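Local coordinates for glucose 1-dehydrogenase (Haloferax mediterranei, PDB 2B5W), which oxidises D-glucose and several other aldose sugars to the corresponding lactones or acids with NADP(+) or NAD(+), using a catalytic zinc ion, at residues Ala28-Leu33 against Asp81-Thr86; Ser174-Leu179 against Ala190-Asp195; Thr231-Val236 against Val260-Pro265. The protein carries 1 engineered substitution. All blocks are in the same frame, centred on the assembly; numbering follows the deposited sequence.

Contact 1 (Ala28-Leu33 against Asp81-Thr86)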
# COMPACT_ATOMS: atom_id res chain seq x y z
N ALA A 28 -18.58 31.12 -9.63
CA ALA A 28 -19.97 31.22 -10.04
C ALA A 28 -20.92 31.11 -8.86
O ALA A 28 -20.59 30.56 -7.81
CB ALA A 28 -20.30 30.12 -11.02
N LEU A 29 -22.09 31.68 -9.03
CA LEU A 29 -23.23 31.50 -8.12
C LEU A 29 -24.11 30.35 -8.60
O LEU A 29 -24.51 30.30 -9.76
CB LEU A 29 -24.08 32.77 -8.00
CG LEU A 29 -25.25 32.71 -7.05
CD1 LEU A 29 -24.77 32.63 -5.62
CD2 LEU A 29 -26.17 33.92 -7.24
N VAL A 30 -24.39 29.45 -7.68
CA VAL A 30 -25.12 28.21 -7.95
C VAL A 30 -26.37 28.18 -7.08
O VAL A 30 -26.33 28.43 -5.87
CB VAL A 30 -24.23 27.00 -7.59
CG1 VAL A 30 -24.99 25.67 -7.93
CG2 VAL A 30 -22.83 27.08 -8.24
N ARG A 31 -27.50 27.80 -7.68
CA ARG A 31 -28.71 27.48 -6.95
C ARG A 31 -28.69 26.01 -6.60
O ARG A 31 -28.65 25.16 -7.49
CB ARG A 31 -29.96 27.81 -7.76
CG ARG A 31 -31.23 27.45 -7.07
CD ARG A 31 -32.50 28.00 -7.76
NE ARG A 31 -32.56 27.89 -9.23
CZ ARG A 31 -33.03 26.86 -9.90
NH1 ARG A 31 -33.10 26.93 -11.22
NH2 ARG A 31 -33.42 25.76 -9.30
N THR A 32 -28.77 25.71 -5.32
CA THR A 32 -28.75 24.32 -4.85
C THR A 32 -29.99 23.56 -5.28
O THR A 32 -31.12 24.04 -5.11
CB THR A 32 -28.62 24.30 -3.34
OG1 THR A 32 -27.46 25.07 -3.00
CG2 THR A 32 -28.41 22.91 -2.82
N LEU A 33 -29.78 22.37 -5.84
CA LEU A 33 -30.89 21.47 -6.21
C LEU A 33 -31.09 20.49 -5.06
O LEU A 33 -32.09 20.54 -4.37
CB LEU A 33 -30.62 20.74 -7.54
CG LEU A 33 -30.57 21.68 -8.73
CD1 LEU A 33 -29.90 20.95 -9.88
CD2 LEU A 33 -31.93 22.13 -9.14
N ASP A 81 -26.08 25.45 -16.43
CA ASP A 81 -25.21 24.27 -16.30
C ASP A 81 -25.50 23.55 -14.98
O ASP A 81 -25.72 24.20 -13.95
CB ASP A 81 -23.75 24.62 -16.27
CG ASP A 81 -23.20 25.01 -17.61
OD1 ASP A 81 -23.96 24.92 -18.60
OD2 ASP A 81 -22.02 25.42 -17.71
N ILE A 82 -25.51 22.23 -15.03
CA ILE A 82 -25.65 21.41 -13.81
C ILE A 82 -24.25 21.09 -13.34
O ILE A 82 -23.41 20.51 -14.08
CB ILE A 82 -26.45 20.10 -14.08
CG1 ILE A 82 -27.81 20.38 -14.72
CG2 ILE A 82 -26.66 19.33 -12.80
CD1 ILE A 82 -28.61 21.43 -14.01
N VAL A 83 -23.97 21.43 -12.08
CA VAL A 83 -22.65 21.28 -11.50
C VAL A 83 -22.65 20.62 -10.13
O VAL A 83 -23.62 20.75 -9.37
CB VAL A 83 -21.94 22.66 -11.38
CG1 VAL A 83 -21.65 23.24 -12.76
CG2 VAL A 83 -22.78 23.66 -10.58
N VAL A 84 -21.58 19.90 -9.84
CA VAL A 84 -21.27 19.35 -8.55
C VAL A 84 -19.97 19.98 -8.06
O VAL A 84 -18.95 19.91 -8.75
CB VAL A 84 -21.10 17.81 -8.64
CG1 VAL A 84 -20.59 17.26 -7.36
CG2 VAL A 84 -22.42 17.15 -9.05
N PRO A 85 -19.97 20.57 -6.87
CA PRO A 85 -18.73 21.14 -6.32
C PRO A 85 -17.85 20.09 -5.66
O PRO A 85 -18.34 19.17 -4.97
CB PRO A 85 -19.26 22.12 -5.24
CG PRO A 85 -20.51 21.47 -4.76
CD PRO A 85 -21.13 20.78 -5.98
N THR A 86 -16.53 20.28 -5.76
CA THR A 86 -15.61 19.52 -4.92
C THR A 86 -15.71 20.10 -3.50
O THR A 86 -16.35 21.13 -3.26
CB THR A 86 -14.17 19.58 -5.41
OG1 THR A 86 -13.72 20.95 -5.30
CG2 THR A 86 -14.04 19.19 -6.87

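Contact 2 (Ser174-Leu179 against Ala190-Asp195)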
# COMPACT_ATOMS: atom_id res chain seq x y z
N SER A 174 -10.16 -11.45 -9.23
CA SER A 174 -11.49 -12.06 -9.44
C SER A 174 -12.47 -11.86 -8.31
O SER A 174 -13.67 -11.89 -8.56
CB SER A 174 -11.35 -13.56 -9.70
OG SER A 174 -10.61 -13.74 -10.88
N SER A 175 -12.00 -11.71 -7.07
CA SER A 175 -12.87 -11.54 -5.92
C SER A 175 -12.70 -10.18 -5.29
O SER A 175 -11.58 -9.68 -5.16
CB SER A 175 -12.65 -12.66 -4.87
OG SER A 175 -11.28 -12.76 -4.49
N ALA A 176 -13.81 -9.61 -4.83
CA ALA A 176 -13.79 -8.35 -4.10
C ALA A 176 -14.75 -8.36 -2.93
O ALA A 176 -15.82 -8.97 -3.03
CB ALA A 176 -14.15 -7.21 -5.07
N PHE A 177 -14.39 -7.69 -1.84
CA PHE A 177 -15.08 -7.77 -0.55
C PHE A 177 -15.13 -6.34 -0.01
O PHE A 177 -14.10 -5.71 0.31
CB PHE A 177 -14.26 -8.69 0.36
CG PHE A 177 -14.85 -8.99 1.73
CD1 PHE A 177 -16.20 -8.90 1.98
CD2 PHE A 177 -14.02 -9.51 2.74
CE1 PHE A 177 -16.74 -9.28 3.20
CE2 PHE A 177 -14.54 -9.85 3.97
CZ PHE A 177 -15.93 -9.76 4.20
N VAL A 178 -16.34 -5.82 0.10
CA VAL A 178 -16.55 -4.51 0.66
C VAL A 178 -16.92 -4.73 2.12
O VAL A 178 -17.82 -5.51 2.43
CB VAL A 178 -17.73 -3.80 -0.05
CG1 VAL A 178 -18.08 -2.50 0.65
CG2 VAL A 178 -17.43 -3.58 -1.53
N LEU A 179 -16.23 -4.07 3.02
CA LEU A 179 -16.57 -4.14 4.43
C LEU A 179 -17.45 -2.94 4.78
O LEU A 179 -17.03 -1.78 4.70
CB LEU A 179 -15.31 -4.12 5.31
CG LEU A 179 -14.18 -5.02 4.89
CD1 LEU A 179 -13.00 -4.84 5.84
CD2 LEU A 179 -14.55 -6.47 4.71
N ALA A 190 -21.77 -1.88 -5.90
CA ALA A 190 -22.31 -1.76 -7.23
C ALA A 190 -21.26 -1.27 -8.21
O ALA A 190 -21.19 -1.74 -9.36
CB ALA A 190 -23.51 -0.82 -7.26
N MET A 191 -20.42 -0.33 -7.77
CA MET A 191 -19.31 0.08 -8.62
C MET A 191 -18.34 -1.07 -8.96
O MET A 191 -17.88 -1.20 -10.07
CB MET A 191 -18.52 1.24 -7.99
CG MET A 191 -19.36 2.49 -7.80
SD MET A 191 -18.50 3.78 -6.88
CE MET A 191 -17.06 4.05 -7.95
N LEU A 192 -18.02 -1.91 -7.99
CA LEU A 192 -17.14 -3.03 -8.21
C LEU A 192 -17.77 -4.04 -9.17
O LEU A 192 -17.08 -4.63 -9.97
CB LEU A 192 -16.72 -3.70 -6.88
CG LEU A 192 -15.83 -2.82 -6.01
CD1 LEU A 192 -15.71 -3.36 -4.60
CD2 LEU A 192 -14.41 -2.66 -6.62
N LYS A 193 -19.09 -4.18 -9.13
CA LYS A 193 -19.73 -5.10 -10.03
C LYS A 193 -19.48 -4.72 -11.48
O LYS A 193 -19.40 -5.59 -12.36
CB LYS A 193 -21.23 -5.12 -9.74
CG LYS A 193 -22.01 -6.14 -10.54
CD LYS A 193 -23.43 -6.19 -10.07
CE LYS A 193 -24.30 -7.14 -10.89
NZ LYS A 193 -24.04 -8.52 -10.47
N VAL A 194 -19.43 -3.40 -11.75
CA VAL A 194 -19.24 -2.91 -13.11
C VAL A 194 -17.82 -2.46 -13.45
O VAL A 194 -17.56 -2.01 -14.59
CB VAL A 194 -20.28 -1.79 -13.50
CG1 VAL A 194 -21.68 -2.32 -13.35
CG2 VAL A 194 -20.08 -0.54 -12.69
N ASP A 195 -16.91 -2.63 -12.50
CA ASP A 195 -15.53 -2.21 -12.63
C ASP A 195 -14.87 -2.92 -13.81
O ASP A 195 -15.11 -4.11 -14.04
CB ASP A 195 -14.81 -2.48 -11.29
CG ASP A 195 -13.41 -1.87 -11.17
OD1 ASP A 195 -12.55 -2.07 -12.04
OD2 ASP A 195 -13.10 -1.24 -10.13

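Contact 3 (Thr231-Val236 against Val260-Pro265)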
# COMPACT_ATOMS: atom_id res chain seq x y z
N THR A 231 -19.19 -14.64 10.82
CA THR A 231 -17.93 -14.84 10.14
C THR A 231 -17.10 -13.57 10.22
O THR A 231 -17.35 -12.64 9.45
CB THR A 231 -18.18 -15.19 8.68
OG1 THR A 231 -19.02 -16.35 8.58
CG2 THR A 231 -16.87 -15.57 7.98
N PRO A 232 -16.13 -13.52 11.12
CA PRO A 232 -15.17 -12.42 11.16
C PRO A 232 -14.32 -12.40 9.91
O PRO A 232 -14.19 -13.38 9.22
CB PRO A 232 -14.29 -12.74 12.38
CG PRO A 232 -15.08 -13.74 13.18
CD PRO A 232 -15.88 -14.51 12.20
N VAL A 233 -13.75 -11.23 9.65
CA VAL A 233 -13.00 -10.99 8.44
C VAL A 233 -11.88 -12.04 8.28
O VAL A 233 -11.68 -12.58 7.20
CB VAL A 233 -12.46 -9.55 8.39
CG1 VAL A 233 -11.49 -9.36 7.19
CG2 VAL A 233 -13.60 -8.53 8.31
N GLU A 234 -11.17 -12.34 9.37
CA GLU A 234 -10.07 -13.31 9.30
C GLU A 234 -10.52 -14.74 8.94
O GLU A 234 -9.72 -15.54 8.45
CB GLU A 234 -9.19 -13.24 10.56
CG GLU A 234 -9.78 -13.87 11.81
CD GLU A 234 -10.56 -12.91 12.67
OE1 GLU A 234 -10.97 -11.82 12.18
OE2 GLU A 234 -10.78 -13.25 13.86
N ASP A 235 -11.81 -15.06 9.18
CA ASP A 235 -12.37 -16.38 8.86
C ASP A 235 -12.94 -16.47 7.44
O ASP A 235 -13.35 -17.53 6.98
CB ASP A 235 -13.52 -16.73 9.82
CG ASP A 235 -13.08 -17.03 11.23
OD1 ASP A 235 -11.88 -16.97 11.54
OD2 ASP A 235 -13.91 -17.35 12.11
N VAL A 236 -13.00 -15.33 6.75
CA VAL A 236 -13.62 -15.32 5.44
C VAL A 236 -12.96 -16.25 4.42
O VAL A 236 -13.66 -16.89 3.65
CB VAL A 236 -13.78 -13.85 4.94
CG1 VAL A 236 -14.04 -13.76 3.45
CG2 VAL A 236 -14.84 -13.12 5.74
N VAL A 260 -5.72 -7.93 6.11
CA VAL A 260 -4.51 -8.55 5.60
C VAL A 260 -4.63 -10.07 5.57
O VAL A 260 -4.12 -10.72 4.68
CB VAL A 260 -3.30 -8.09 6.45
CG1 VAL A 260 -2.04 -8.91 6.17
CG2 VAL A 260 -3.06 -6.60 6.14
N GLN A 261 -5.33 -10.64 6.57
CA GLN A 261 -5.51 -12.08 6.61
C GLN A 261 -6.55 -12.58 5.61
O GLN A 261 -6.48 -13.72 5.18
CB GLN A 261 -5.88 -12.54 8.03
CG GLN A 261 -4.88 -12.13 9.12
CD GLN A 261 -3.43 -12.52 8.82
OE1 GLN A 261 -2.52 -11.72 9.08
NE2 GLN A 261 -3.21 -13.72 8.30
N ALA A 262 -7.50 -11.72 5.24
CA ALA A 262 -8.55 -12.11 4.29
C ALA A 262 -8.12 -11.91 2.82
O ALA A 262 -8.68 -12.49 1.93
CB ALA A 262 -9.81 -11.35 4.54
N LEU A 263 -7.06 -11.12 2.58
CA LEU A 263 -6.59 -10.88 1.23
C LEU A 263 -5.98 -12.12 0.62
O LEU A 263 -5.26 -12.87 1.29
CB LEU A 263 -5.53 -9.76 1.21
CG LEU A 263 -5.97 -8.31 1.38
CD1 LEU A 263 -4.76 -7.42 1.49
CD2 LEU A 263 -6.86 -7.89 0.21
N ALA A 264 -6.22 -12.27 -0.68
CA ALA A 264 -5.51 -13.24 -1.51
C ALA A 264 -4.06 -12.74 -1.66
O ALA A 264 -3.81 -11.54 -1.51
CB ALA A 264 -6.14 -13.38 -2.89
N PRO A 265 -3.12 -13.65 -1.93
CA PRO A 265 -1.77 -13.21 -2.24
C PRO A 265 -1.79 -12.13 -3.33
O PRO A 265 -2.58 -12.22 -4.29
CB PRO A 265 -1.09 -14.48 -2.74
CG PRO A 265 -1.79 -15.54 -1.94
CD PRO A 265 -3.24 -15.12 -1.99

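Contact 1 (Ala28-Leu33 against Asp81-Thr86)
V30 and V83 meet in the buried interior of the GroES-like domain. The strands that carry them, 27-37 and 82-85, are not paired with each other. Both pair antiparallel with strand 64-71 in the same mixed sheet. The V30 and V83 CA atoms are 8.2 Å apart.

The V30 side chain starts at CB, which points toward the other strand. It splits into two methyls, and both meet the same partner. CG1 sits anti to the backbone N (chi1 -177°) and comes to 4.0 Å from CG2 of V83. The second branch, V30 CG2, is 4.1 Å from that same V83 CG2. One methyl of V83 is thus met by both arms of the V30 fork, and the two side chains lie aslant to each other. V83 holds CG2 between its backbone N and carbonyl carbon (chi1 -66° for CG1), and this is the branch that meets V30.

A second, looser touch lies further along strand 27-37. CD1 of L33 approaches CD1 of I82 at 4.4 Å, methyl to methyl. The I82 side chain also packs on V66 of strand 64-71 and on I138. F128 and L135 both touch V30, so strands 127-131 and 135-137 add to the same apolar interior.

All four touching residues are buried, and they meet through methyl groups alone. The chemistry implies that this contact is held by dispersion and the hydrophobic effect, without a directional polar bond between the two segments.

Contact 2 (Ser174-Leu179 against Ala190-Asp195)
L192 turns CG anti to its own carbonyl carbon (chi1 -68°), and chi2 of 166° then extends CD1 toward V178 and A176. This methyl makes both touches of the contact. In V178, chi1 of 172° puts CG1 anti to the backbone N, and CG2, anti to the carbonyl carbon, faces L192. CG2 of V178 and CD1 of L192 are 3.5 Å apart, a close approach for two methyls. The two side chains are set at a slant. One branch of each does the touching. A176 adds a lighter touch, with its CB 4.2 Å from the same L192 CD1.

A176 and V178 are two residues apart on strand 175-179, and both CB atoms point toward helix 183-194. The strand and helix open the beta-alpha-beta unit that continues into strand 201-206. This is the first such unit of the Rossmann-type domain. V178 also touches the glycine-rich segment that follows the strand, consistent with a Rossmann GxGxxG motif. Its side chain is about 8 Å from a bound NADP at the nearest atoms. Y163, Y199 and F245 pack around L192 and carry the apolar layer on to helix 149-164 and strand 243-248.

The three touching residues are buried and purely aliphatic. Their chemistry implies that the strand and helix are held by close methyl packing, while NADP is bound by residues that follow the strand, N181 to L184 among them.

Contact 3 (Thr231-Val236 against Val260-Pro265)
A262 and V233 join two parts of the Rossmann-type nucleotide-binding domain. A262 lies at the C-terminal end of helix 253-262. V233 begins the short 3-10 segment 233-235, in the connection between strand 224-227 and helix 236-239. The backbones come close here: the CA atoms of E234 and A262 are 5.4 Å apart.

A262 has the most surface buried by the contact. Its single methyl points toward the 3-10 segment and meets V233 in two ways. One is apolar, with V233 CG1 3.7 Å from A262 CB. This branch of V233 is anti to its backbone N (chi1 172°). The other touch is to the V233 backbone carbonyl. On the helix side, A262 also packs on I246 and its backbone hydrogen-bonds with M243, so the end of the helix lies against strand 243-248. K296 NZ is hydrogen-bonded to the carbonyl O atoms of V260 and L263 at this same helix end.

E234 and Q261 form the outer part of the contact. They meet through their first carbons, with E234 CB 4.2 Å from Q261 CB. Past these carbons the two chains diverge, so their polar ends do not join across the contact. E234 is exposed, and its side chain is about 4 Å from a bound citrate, probably from the crystallisation liquor. V233 is buried and also touches H255 and Q258 of helix 253-262. Its side chain is about 7 Å from a bound NADP. At the end of the second segment, P265 packs on P108 of the second subunit.

The V233 O accepts the hydrogen bond from V236 N at 3.1 Å, and CB of A262 lies 3.5 Å from that O.

How the contacts relate
Contact 1 lies in the GroES-like domain, while contacts 2 and 3 share the Rossmann-type domain on the opposite side of the chain's centre. The centres of contacts 1 and 2 are about 31 Å apart. Contacts 2 and 3 touch: F177 CE2 is 3.7 Å from V236 CG2 at the start of helix 236-239. Both also border strand 243-248, through L192 on F245 and A262 on I246, whereas contact 1 shares no strand with them. Contacts 1 and 2 are core contacts made by aliphatic methyls, strand to strand and strand to helix. Contact 3 is partly buried. It brings a backbone carbonyl into the packing and has polar residues at its outer edge.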